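Local structure of sulfatase (Bacteroides fragilis CAG:558, 6USS) at residues N108-P112 / P214-V218; V131-V137 / F168-P174. The protein probably hydrolyses aryl sulfate esters as a calcium-binding sulfatase of a human gut bacterium. The protein carries 1 engineered substitution. All blocks are in the same frame, centred on the assembly; numbering follows the deposited sequence.

Contact 1. Residues N108-P112 / P214-V218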
ATOM      1  N   ASN A 108      22.150 -14.667  -0.042  1.00 17.55           N
ATOM      2  CA  ASN A 108      21.598 -15.905   0.482  1.00 17.85           C
ATOM      3  C   ASN A 108      20.197 -15.604   1.002  1.00 21.35           C
ATOM      4  O   ASN A 108      19.750 -14.453   0.981  1.00 22.38           O
ATOM      5  CB  ASN A 108      22.513 -16.486   1.559  1.00 19.65           C
ATOM      6  CG  ASN A 108      22.261 -17.940   1.802  1.00 20.53           C
ATOM      7  OD1 ASN A 108      21.298 -18.514   1.284  1.00 21.43           O
ATOM      8  ND2 ASN A 108      23.113 -18.552   2.623  1.00 22.10           N
ATOM      9  N   TRP A 109      19.485 -16.624   1.480  1.00 19.63           N
ATOM     10  CA  TRP A 109      18.072 -16.413   1.791  1.00 26.09           C
ATOM     11  C   TRP A 109      17.868 -15.679   3.123  1.00 22.24           C
ATOM     12  O   TRP A 109      18.586 -15.895   4.099  1.00 18.53           O
ATOM     13  CB  TRP A 109      17.306 -17.741   1.774  1.00 27.67           C
ATOM     14  CG  TRP A 109      17.618 -18.697   2.876  1.00 24.46           C
ATOM     15  CD1 TRP A 109      18.567 -19.680   2.861  1.00 22.80           C
ATOM     16  CD2 TRP A 109      16.957 -18.787   4.147  1.00 23.31           C
ATOM     17  NE1 TRP A 109      18.545 -20.375   4.054  1.00 25.91           N
ATOM     18  CE2 TRP A 109      17.567 -19.845   4.861  1.00 26.93           C
ATOM     19  CE3 TRP A 109      15.908 -18.080   4.749  1.00 22.40           C
ATOM     20  CZ2 TRP A 109      17.169 -20.204   6.156  1.00 25.00           C
ATOM     21  CZ3 TRP A 109      15.506 -18.444   6.026  1.00 24.73           C
ATOM     22  CH2 TRP A 109      16.139 -19.496   6.717  1.00 27.99           C
ATOM     23  N   THR A 110      16.875 -14.795   3.152  1.00 24.23           N
ATOM     24  CA  THR A 110      16.639 -13.921   4.292  1.00 22.06           C
ATOM     25  C   THR A 110      15.371 -14.308   5.043  1.00 21.26           C
ATOM     26  O   THR A 110      14.417 -14.837   4.457  1.00 17.13           O
ATOM     27  CB  THR A 110      16.519 -12.461   3.850  1.00 17.14           C
ATOM     28  OG1 THR A 110      15.295 -12.285   3.133  1.00 17.77           O
ATOM     29  CG2 THR A 110      17.670 -12.080   2.955  1.00 16.77           C
ATOM     30  N   TYR A 111      15.392 -14.048   6.375  1.00 17.78           N
ATOM     31  CA  TYR A 111      14.205 -13.876   7.207  1.00 19.64           C
ATOM     32  C   TYR A 111      14.548 -13.184   8.536  1.00 20.04           C
ATOM     33  O   TYR A 111      14.031 -12.091   8.798  1.00 15.27           O
ATOM     34  CB  TYR A 111      13.470 -15.202   7.455  1.00 15.73           C
ATOM     35  CG  TYR A 111      12.153 -14.987   8.179  1.00 19.38           C
ATOM     36  CD1 TYR A 111      10.952 -14.858   7.469  1.00 19.52           C
ATOM     37  CD2 TYR A 111      12.109 -14.886   9.568  1.00 19.09           C
ATOM     38  CE1 TYR A 111       9.752 -14.652   8.133  1.00 23.62           C
ATOM     39  CE2 TYR A 111      10.912 -14.672  10.237  1.00 21.89           C
ATOM     40  CZ  TYR A 111       9.747 -14.549   9.519  1.00 23.93           C
ATOM     41  OH  TYR A 111       8.576 -14.331  10.189  1.00 26.52           O
ATOM     42  N   PRO A 112      15.392 -13.756   9.400  1.00 18.93           N
ATOM     43  CA  PRO A 112      15.597 -13.147  10.727  1.00 18.18           C
ATOM     44  C   PRO A 112      16.276 -11.787  10.632  1.00 17.74           C
ATOM     45  O   PRO A 112      17.303 -11.641   9.968  1.00 16.22           O
ATOM     46  CB  PRO A 112      16.490 -14.163  11.449  1.00 16.25           C
ATOM     47  CG  PRO A 112      17.239 -14.832  10.349  1.00 21.66           C
ATOM     48  CD  PRO A 112      16.213 -14.971   9.242  1.00 19.42           C
ATOM     49  N   PRO A 214       4.855 -19.923  13.785  1.00 32.11           N
ATOM     50  CA  PRO A 214       6.093 -20.197  13.045  1.00 30.65           C
ATOM     51  C   PRO A 214       6.340 -19.165  11.949  1.00 26.48           C
ATOM     52  O   PRO A 214       5.408 -18.584  11.392  1.00 24.85           O
ATOM     53  CB  PRO A 214       5.859 -21.596  12.451  1.00 27.62           C
ATOM     54  CG  PRO A 214       4.372 -21.792  12.464  1.00 25.25           C
ATOM     55  CD  PRO A 214       3.875 -21.020  13.659  1.00 31.36           C
ATOM     56  N   TRP A 215       7.628 -18.950  11.649  1.00 27.43           N
ATOM     57  CA  TRP A 215       8.060 -17.996  10.625  1.00 27.30           C
ATOM     58  C   TRP A 215       7.232 -18.049   9.342  1.00 29.28           C
ATOM     59  O   TRP A 215       6.826 -17.009   8.809  1.00 31.49           O
ATOM     60  CB  TRP A 215       9.527 -18.252  10.264  1.00 23.04           C
ATOM     61  CG  TRP A 215      10.525 -17.893  11.320  1.00 29.10           C
ATOM     62  CD1 TRP A 215      10.269 -17.472  12.596  1.00 20.00           C
ATOM     63  CD2 TRP A 215      11.953 -17.937  11.187  1.00 27.59           C
ATOM     64  NE1 TRP A 215      11.452 -17.243  13.264  1.00 22.56           N
ATOM     65  CE2 TRP A 215      12.500 -17.521  12.421  1.00 24.56           C
ATOM     66  CE3 TRP A 215      12.822 -18.286  10.143  1.00 23.30           C
ATOM     67  CZ2 TRP A 215      13.875 -17.440  12.638  1.00 22.72           C
ATOM     68  CZ3 TRP A 215      14.191 -18.210  10.360  1.00 23.46           C
ATOM     69  CH2 TRP A 215      14.704 -17.795  11.602  1.00 23.31           C
ATOM     70  N   PHE A 216       6.997 -19.255   8.816  1.00 24.67           N
ATOM     71  CA  PHE A 216       6.462 -19.428   7.472  1.00 20.48           C
ATOM     72  C   PHE A 216       4.963 -19.717   7.463  1.00 20.50           C
ATOM     73  O   PHE A 216       4.442 -20.195   6.452  1.00 18.35           O
ATOM     74  CB  PHE A 216       7.225 -20.536   6.732  1.00 18.05           C
ATOM     75  CG  PHE A 216       8.704 -20.257   6.563  1.00 24.47           C
ATOM     76  CD1 PHE A 216       9.220 -18.969   6.739  1.00 24.44           C
ATOM     77  CD2 PHE A 216       9.580 -21.273   6.219  1.00 21.30           C
ATOM     78  CE1 PHE A 216      10.578 -18.707   6.592  1.00 18.40           C
ATOM     79  CE2 PHE A 216      10.942 -21.015   6.070  1.00 23.14           C
ATOM     80  CZ  PHE A 216      11.439 -19.728   6.260  1.00 21.59           C
ATOM     81  N   ALA A 217       4.258 -19.447   8.561  1.00 21.24           N
ATOM     82  CA  ALA A 217       2.804 -19.490   8.499  1.00 24.13           C
ATOM     83  C   ALA A 217       2.313 -18.481   7.466  1.00 24.69           C
ATOM     84  O   ALA A 217       2.824 -17.354   7.385  1.00 24.78           O
ATOM     85  CB  ALA A 217       2.197 -19.195   9.871  1.00 23.08           C
ATOM     86  N   VAL A 218       1.331 -18.888   6.664  1.00 20.06           N
ATOM     87  CA  VAL A 218       0.858 -18.101   5.532  1.00 24.74           C
ATOM     88  C   VAL A 218      -0.235 -17.139   6.022  1.00 24.00           C
ATOM     89  O   VAL A 218      -1.266 -17.610   6.523  1.00 19.88           O
ATOM     90  CB  VAL A 218       0.338 -18.984   4.393  1.00 19.40           C
ATOM     91  CG1 VAL A 218       0.055 -18.123   3.157  1.00 18.26           C
ATOM     92  CG2 VAL A 218       1.345 -20.071   4.065  1.00 18.25           C
TER
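This is an aromatic packing contact between two loops of the sulfatase-family domain: residues 108-112 follow helix 101-104, while residues 214-218 lie in the long connection from strand 185-187 to helix 231-247. Neither segment is helix or strand, and the interface depends on side chains. The backbones stay well apart, with Tyr111 CA and Trp215 CA, the nearest pair, separated by 8.1 Å. Residues 214-217 form a type I beta turn, closed by Ala217 N donating to Pro214 O at 3.2 Å, and its two central positions carry Trp215 and Phe216. Both rings reach the same face of Tyr111, making a three-ring aromatic cluster. The five-membered ring of Trp215 lies in an offset stack on the Tyr111 ring, centroids 4.4 Å apart and planes at 17°, with Trp215 CG only 3.4 Å from Tyr111 CE2. Trp215 CB adds a CH-pi contact, 4.0 Å from the Tyr111 ring centroid. Phe216 turns its edge to that face, an offset edge-to-face pair with centroids 5.8 Å apart and planes at 76°. Val171 packs on Tyr111 from the opposite face. Pro112 CD touches the far end of the indole at Trp215 CH2, 4.0 Å away. Trp109 meets the cluster through its six-membered ring: Trp109 CH2 is 4.3 Å from Trp215 CZ3, the two indoles meeting edge to edge, and Trp109 CZ3 is 4.3 Å from the edge of Phe216 at CZ.

Contact 2. Residues V131-V137 / F168-P174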
ATOM      1  N   VAL A 131      21.577  -9.209   5.017  1.00 17.46           N
ATOM      2  CA  VAL A 131      20.668 -10.183   5.620  1.00 16.62           C
ATOM      3  C   VAL A 131      19.252  -9.637   5.706  1.00 22.13           C
ATOM      4  O   VAL A 131      18.299 -10.404   5.873  1.00 21.26           O
ATOM      5  CB  VAL A 131      21.139 -10.594   7.027  1.00 19.81           C
ATOM      6  CG1 VAL A 131      22.448 -11.356   6.955  1.00 16.85           C
ATOM      7  CG2 VAL A 131      21.267  -9.356   7.921  1.00 14.47           C
ATOM      8  N   ASN A 132      19.097  -8.315   5.625  1.00 21.52           N
ATOM      9  CA  ASN A 132      17.786  -7.718   5.808  1.00 18.85           C
ATOM     10  C   ASN A 132      17.060  -7.453   4.502  1.00 25.26           C
ATOM     11  O   ASN A 132      15.890  -7.043   4.544  1.00 22.67           O
ATOM     12  CB  ASN A 132      17.896  -6.413   6.597  1.00 22.31           C
ATOM     13  CG  ASN A 132      18.043  -6.640   8.094  1.00 21.14           C
ATOM     14  OD1 ASN A 132      17.892  -7.766   8.597  1.00 17.76           O
ATOM     15  ND2 ASN A 132      18.362  -5.570   8.814  1.00 24.66           N
ATOM     16  N   GLY A 133      17.714  -7.659   3.350  1.00 17.71           N
ATOM     17  CA  GLY A 133      16.989  -7.669   2.090  1.00 15.14           C
ATOM     18  C   GLY A 133      17.014  -6.346   1.359  1.00 21.08           C
ATOM     19  O   GLY A 133      18.036  -5.656   1.348  1.00 26.72           O
ATOM     20  N   VAL A 134      15.906  -5.964   0.740  1.00 17.99           N
ATOM     21  CA  VAL A 134      15.839  -4.677   0.065  1.00 19.77           C
ATOM     22  C   VAL A 134      14.665  -3.887   0.631  1.00 22.13           C
ATOM     23  O   VAL A 134      13.721  -4.443   1.196  1.00 22.71           O
ATOM     24  CB  VAL A 134      15.700  -4.830  -1.461  1.00 20.08           C
ATOM     25  CG1 VAL A 134      16.808  -5.739  -2.004  1.00 12.54           C
ATOM     26  CG2 VAL A 134      14.296  -5.356  -1.818  1.00 16.14           C
ATOM     27  N   CYS A 135      14.736  -2.570   0.468  1.00 19.06           N
ATOM     28  CA  CYS A 135      13.634  -1.673   0.777  1.00 14.48           C
ATOM     29  C   CYS A 135      13.825  -0.418  -0.068  1.00 20.52           C
ATOM     30  O   CYS A 135      14.817  -0.279  -0.796  1.00 16.16           O
ATOM     31  CB  CYS A 135      13.580  -1.370   2.273  1.00 18.40           C
ATOM     32  SG  CYS A 135      15.069  -0.518   2.882  1.00 24.97           S
ATOM     33  N   GLN A 136      12.873   0.514   0.039  1.00 19.91           N
ATOM     34  CA  GLN A 136      12.929   1.738  -0.748  1.00 18.25           C
ATOM     35  C   GLN A 136      13.338   2.945   0.072  1.00 18.15           C
ATOM     36  O   GLN A 136      13.348   4.056  -0.459  1.00 22.11           O
ATOM     37  CB  GLN A 136      11.581   2.020  -1.420  1.00 19.97           C
ATOM     38  CG  GLN A 136      11.106   0.973  -2.395  1.00 17.96           C
ATOM     39  CD  GLN A 136       9.939   1.478  -3.245  1.00 24.63           C
ATOM     40  OE1 GLN A 136      10.146   2.062  -4.322  1.00 20.50           O
ATOM     41  NE2 GLN A 136       8.705   1.269  -2.758  1.00 19.90           N
ATOM     42  N   VAL A 137      13.681   2.760   1.344  1.00 27.77           N
ATOM     43  CA  VAL A 137      14.070   3.866   2.218  1.00 24.56           C
ATOM     44  C   VAL A 137      15.542   3.723   2.577  1.00 22.30           C
ATOM     45  O   VAL A 137      16.104   2.624   2.457  1.00 23.93           O
ATOM     46  CB  VAL A 137      13.188   3.911   3.470  1.00 21.07           C
ATOM     47  CG1 VAL A 137      11.806   4.351   3.084  1.00 22.90           C
ATOM     48  CG2 VAL A 137      13.142   2.545   4.112  1.00 19.30           C
ATOM     49  N   PHE A 168      11.039 -10.247   0.211  1.00 17.49           N
ATOM     50  CA  PHE A 168      11.871  -9.127  -0.234  1.00 15.53           C
ATOM     51  C   PHE A 168      12.695  -8.507   0.882  1.00 22.27           C
ATOM     52  O   PHE A 168      13.743  -7.913   0.605  1.00 21.04           O
ATOM     53  CB  PHE A 168      11.020  -7.999  -0.833  1.00 15.38           C
ATOM     54  CG  PHE A 168      10.301  -8.361  -2.107  1.00 17.67           C
ATOM     55  CD1 PHE A 168      10.988  -8.890  -3.197  1.00 13.81           C
ATOM     56  CD2 PHE A 168       8.923  -8.153  -2.218  1.00 16.21           C
ATOM     57  CE1 PHE A 168      10.312  -9.219  -4.377  1.00 17.37           C
ATOM     58  CE2 PHE A 168       8.240  -8.475  -3.401  1.00 20.40           C
ATOM     59  CZ  PHE A 168       8.930  -9.012  -4.476  1.00 17.00           C
ATOM     60  N   GLY A 169      12.217  -8.583   2.126  1.00 20.92           N
ATOM     61  CA  GLY A 169      12.915  -7.990   3.249  1.00 17.93           C
ATOM     62  C   GLY A 169      12.771  -8.868   4.475  1.00 19.03           C
ATOM     63  O   GLY A 169      11.826  -9.653   4.599  1.00 22.55           O
ATOM     64  N   ALA A 170      13.739  -8.744   5.374  1.00 15.91           N
ATOM     65  CA  ALA A 170      13.693  -9.555   6.577  1.00 18.85           C
ATOM     66  C   ALA A 170      12.501  -9.141   7.425  1.00 16.98           C
ATOM     67  O   ALA A 170      11.951  -8.051   7.267  1.00 18.94           O
ATOM     68  CB  ALA A 170      14.995  -9.425   7.371  1.00 16.29           C
ATOM     69  N   VAL A 171      12.092 -10.035   8.329  1.00 16.22           N
ATOM     70  CA  VAL A 171      10.987  -9.714   9.226  1.00 20.06           C
ATOM     71  C   VAL A 171      11.336  -8.471  10.044  1.00 21.84           C
ATOM     72  O   VAL A 171      12.495  -8.269  10.442  1.00 19.31           O
ATOM     73  CB  VAL A 171      10.653 -10.924  10.117  1.00 18.13           C
ATOM     74  CG1 VAL A 171      11.659 -11.071  11.272  1.00 13.06           C
ATOM     75  CG2 VAL A 171       9.220 -10.821  10.630  1.00 15.48           C
ATOM     76  N   ASN A 172      10.336  -7.602  10.251  1.00 16.62           N
ATOM     77  CA  ASN A 172      10.505  -6.332  10.982  1.00 19.56           C
ATOM     78  C   ASN A 172      11.536  -5.397  10.344  1.00 22.92           C
ATOM     79  O   ASN A 172      12.210  -4.635  11.049  1.00 19.11           O
ATOM     80  CB  ASN A 172      10.871  -6.556  12.451  1.00 16.76           C
ATOM     81  CG  ASN A 172       9.779  -7.257  13.210  1.00 19.33           C
ATOM     82  OD1 ASN A 172       8.600  -6.933  13.056  1.00 21.79           O
ATOM     83  ND2 ASN A 172      10.157  -8.226  14.037  1.00 17.48           N
ATOM     84  N   THR A 173      11.672  -5.440   9.013  1.00 18.93           N
ATOM     85  CA  THR A 173      12.314  -4.380   8.245  1.00 17.60           C
ATOM     86  C   THR A 173      11.347  -3.902   7.153  1.00 18.34           C
ATOM     87  O   THR A 173      10.427  -4.635   6.781  1.00 16.16           O
ATOM     88  CB  THR A 173      13.652  -4.842   7.635  1.00 17.47           C
ATOM     89  OG1 THR A 173      13.434  -5.850   6.631  1.00 16.22           O
ATOM     90  CG2 THR A 173      14.564  -5.394   8.730  1.00 14.49           C
ATOM     91  N   PRO A 174      11.496  -2.664   6.657  1.00 21.36           N
ATOM     92  CA  PRO A 174      10.451  -2.101   5.768  1.00 19.35           C
ATOM     93  C   PRO A 174      10.078  -2.975   4.578  1.00 19.89           C
ATOM     94  O   PRO A 174       8.897  -3.036   4.212  1.00 22.82           O
ATOM     95  CB  PRO A 174      11.060  -0.767   5.313  1.00 16.47           C
ATOM     96  CG  PRO A 174      11.949  -0.363   6.451  1.00 18.63           C
ATOM     97  CD  PRO A 174      12.526  -1.659   7.005  1.00 18.46           C
TER
HETATM   98  O   HOH W   1      13.827  -4.266   4.174  1.00 17.60           O
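Two backbone hydrogen bonds hold these segments together: Ala170 N donates to Asn132 O and Val134 N to Phe168 O, each at 2.9 Å and nearly straight. They flank Gly133 and Gly169, which form a single antiparallel beta bridge as a non-hydrogen-bonded pair, their CA atoms 4.2 Å apart. Strand 133-135 also pairs in parallel with strand 143-145, so the bridge ties the loop after strand 159-164 to this small sheet. The close approach brings Gly169 CA to 3.4 Å from Asn132 O and Gly133 CA to 3.6 Å from Phe168 O, both as CA-H...O contacts. A side chain on Gly133 would not fit: an ideal CB would sit 2.5 Å from Phe168 O, and the backbone angles there also call for glycine. Beyond the bridge, residues 170-173 make a type II turn in which Thr173 N and Thr173 OG1 both donate to Ala170 O, at 3.2 and 2.7 Å. The Asn132 side chain packs against Ala170 and Thr173, while its OD1 accepts a hydrogen bond from Gly114 N. Further along, Pro174 meets Cys135 and Val137, with Val137 CG2 3.9 Å from Pro174 CG; Gln251 of the second subunit packs on both Val137 and Pro174. A water bridges the two segments, donating to Val134 O at 3.0 Å and to Thr173 OG1 at 2.9 Å.

Contact 2 is nested in sequence within the loop closed by contact 1, and their centres are 12 Å apart. They meet directly: Tyr111 O is 2.9 Å from Val171 N, a probable hydrogen bond, and 3.2 Å from Ala170 CB, while Thr110 CB packs 3.4 Å from Val131 O. Residues 108-112 therefore touch both segments of contact 2. The calcium site of Asp42, Asp43, engineered Cys88, Asp322 and Asn323 lies nearby, with the ion about 8 Å from the Trp109 side chain and about 11 Å from that of Phe168. Thr110 also hydrogen-bonds Ser89, next to the substituted position, where 3-oxoalanine is predicted in the natural enzyme.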